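Local coordinates for protein light Chain (Clostridium botulinum, PDB 6BVD) that is the zinc-dependent protease domain of a mosaic botulinum neurotoxin, a metalloendopeptidase that probably cleaves a neuronal SNARE protein as its relatives do, at residues 42-47 with 112-117. Sequence-based numbering, arbitrary orientation. Where two conformers were deposited one is given.
Sequences MDNVWI and EIKNAI
The tight type II turn M42-V45 meets the last turn of helix 104-115, and the backbones come closest at N44 and K114, whose CA atoms are 5.8 Å apart. Within the turn, V45 N bonds back to M42 O. N44 takes a positive phi of 74° and reaches the helix with its side-chain amide. Its ND2 donates to K114 O at 2.9 Å, with an N-H...O angle of 153°. The acceptor lies almost in the amide plane of N44, and the donor lies in the plane of the K114 carbonyl. The bond ties a C-terminal carbonyl of the helix to the turn. The aliphatic chain of K114 starts anti to its backbone N (chi1 165°) and runs on extended, alongside D43 and pointing the same way. CG and CD of K114 pass the CB of D43. At the tips, D43 OD2 and K114 NZ form a long salt bridge of 3.8 Å, at the solvent-facing side of the contact. D43 was modelled in two conformers, so this pairing may not be constant. M42 bends at its thioether, and its CE touches K114 CB at 3.6 Å. Beside it, CG2 of V45 meets CG2 of I113 at 3.9 Å, a small apolar contact on the buried side. The turn lies in the short connection between the antiparallel strands 36-40 and 45-48 of the mixed sheet. N154, next to strand 155-158, bonds I113 O through its side chain and N44 through its backbone, bridging both segments. M42 also packs on F97 of helix 83-100. I113 touches V233 of helix 222-237, which carries the zinc ligands H228 and H232, while I117 rests on helix 313-323.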
# COMPACT_ATOMS: atom_id res chain seq x y z
N MET A 42 -13.03 -5.17 8.02
CA MET A 42 -12.87 -6.51 7.43
C MET A 42 -14.00 -7.33 7.94
O MET A 42 -14.65 -6.91 8.92
CB MET A 42 -11.51 -7.18 7.80
CG MET A 42 -11.21 -7.22 9.33
SD MET A 42 -9.77 -8.27 9.77
CE MET A 42 -10.52 -9.88 9.65
N ASP A 43 -14.27 -8.49 7.33
CA ASP A 43 -15.40 -9.33 7.79
C ASP A 43 -15.37 -9.55 9.31
O ASP A 43 -14.37 -10.04 9.87
CB ASP A 43 -15.39 -10.69 7.11
CG ASP A 43 -15.87 -10.65 5.66
OD1 ASP A 43 -16.45 -9.65 5.21
OD2 ASP A 43 -15.68 -11.67 4.98
N ASN A 44 -16.50 -9.21 9.98
CA ASN A 44 -16.71 -9.35 11.41
C ASN A 44 -15.97 -8.33 12.29
O ASN A 44 -15.93 -8.48 13.49
CB ASN A 44 -16.39 -10.79 11.90
CG ASN A 44 -17.33 -11.84 11.31
OD1 ASN A 44 -18.49 -11.54 11.05
ND2 ASN A 44 -16.83 -13.05 11.06
N VAL A 45 -15.39 -7.30 11.72
CA VAL A 45 -14.71 -6.29 12.54
C VAL A 45 -15.25 -4.92 12.18
O VAL A 45 -15.20 -4.47 11.02
CB VAL A 45 -13.14 -6.31 12.33
CG1 VAL A 45 -12.48 -5.32 13.27
CG2 VAL A 45 -12.59 -7.68 12.57
N TRP A 46 -15.78 -4.24 13.19
CA TRP A 46 -16.37 -2.92 12.99
C TRP A 46 -15.57 -1.88 13.70
O TRP A 46 -15.11 -2.12 14.83
CB TRP A 46 -17.84 -2.87 13.51
CG TRP A 46 -18.72 -3.72 12.68
CD1 TRP A 46 -18.92 -5.05 12.82
CD2 TRP A 46 -19.46 -3.30 11.52
NE1 TRP A 46 -19.78 -5.49 11.82
CE2 TRP A 46 -20.12 -4.44 11.01
CE3 TRP A 46 -19.64 -2.07 10.88
CZ2 TRP A 46 -20.98 -4.38 9.88
CZ3 TRP A 46 -20.49 -2.01 9.73
CH2 TRP A 46 -21.13 -3.17 9.25
N ILE A 47 -15.43 -0.72 13.08
CA ILE A 47 -14.84 0.43 13.75
C ILE A 47 -15.86 1.53 14.01
O ILE A 47 -16.59 1.95 13.09
CB ILE A 47 -13.68 1.02 12.93
CG1 ILE A 47 -12.63 -0.06 12.67
CG2 ILE A 47 -13.08 2.29 13.62
CD1 ILE A 47 -11.52 0.34 11.72
N GLU A 112 -7.64 -15.49 11.63
CA GLU A 112 -8.15 -15.95 12.91
C GLU A 112 -9.18 -15.01 13.49
O GLU A 112 -10.20 -15.46 14.00
CB GLU A 112 -7.00 -16.13 13.94
CG GLU A 112 -6.13 -17.32 13.65
CD GLU A 112 -6.81 -18.61 14.03
OE1 GLU A 112 -7.74 -18.57 14.84
OE2 GLU A 112 -6.42 -19.66 13.53
N ILE A 113 -8.90 -13.72 13.47
CA ILE A 113 -9.85 -12.73 13.99
C ILE A 113 -11.21 -12.80 13.24
O ILE A 113 -12.27 -12.50 13.80
CB ILE A 113 -9.25 -11.32 13.89
CG1 ILE A 113 -8.05 -11.19 14.86
CG2 ILE A 113 -10.27 -10.31 14.29
CD1 ILE A 113 -8.42 -11.42 16.33
N LYS A 114 -11.14 -13.13 11.95
CA LYS A 114 -12.35 -13.24 11.13
C LYS A 114 -13.11 -14.51 11.43
O LYS A 114 -14.34 -14.48 11.56
CB LYS A 114 -11.97 -13.20 9.65
CG LYS A 114 -13.10 -13.66 8.69
CD LYS A 114 -12.55 -13.68 7.24
CE LYS A 114 -13.56 -14.30 6.26
NZ LYS A 114 -13.00 -14.33 4.85
N ASN A 115 -12.39 -15.61 11.59
CA ASN A 115 -12.99 -16.95 11.64
C ASN A 115 -13.31 -17.52 13.03
O ASN A 115 -14.08 -18.47 13.10
CB ASN A 115 -12.08 -17.95 10.92
CG ASN A 115 -12.01 -17.69 9.42
OD1 ASN A 115 -12.98 -17.22 8.83
ND2 ASN A 115 -10.86 -18.01 8.80
N ALA A 116 -12.73 -16.97 14.10
CA ALA A 116 -12.96 -17.56 15.45
C ALA A 116 -14.24 -16.98 16.06
O ALA A 116 -14.21 -16.34 17.11
CB ALA A 116 -11.79 -17.32 16.40
N ILE A 117 -15.37 -17.23 15.43
CA ILE A 117 -16.62 -16.68 15.95
C ILE A 117 -16.99 -17.23 17.36
O ILE A 117 -16.72 -18.38 17.70
CB ILE A 117 -17.74 -16.95 14.97
CG1 ILE A 117 -18.04 -18.43 14.95
CG2 ILE A 117 -17.39 -16.41 13.53
CD1 ILE A 117 -19.40 -18.75 14.31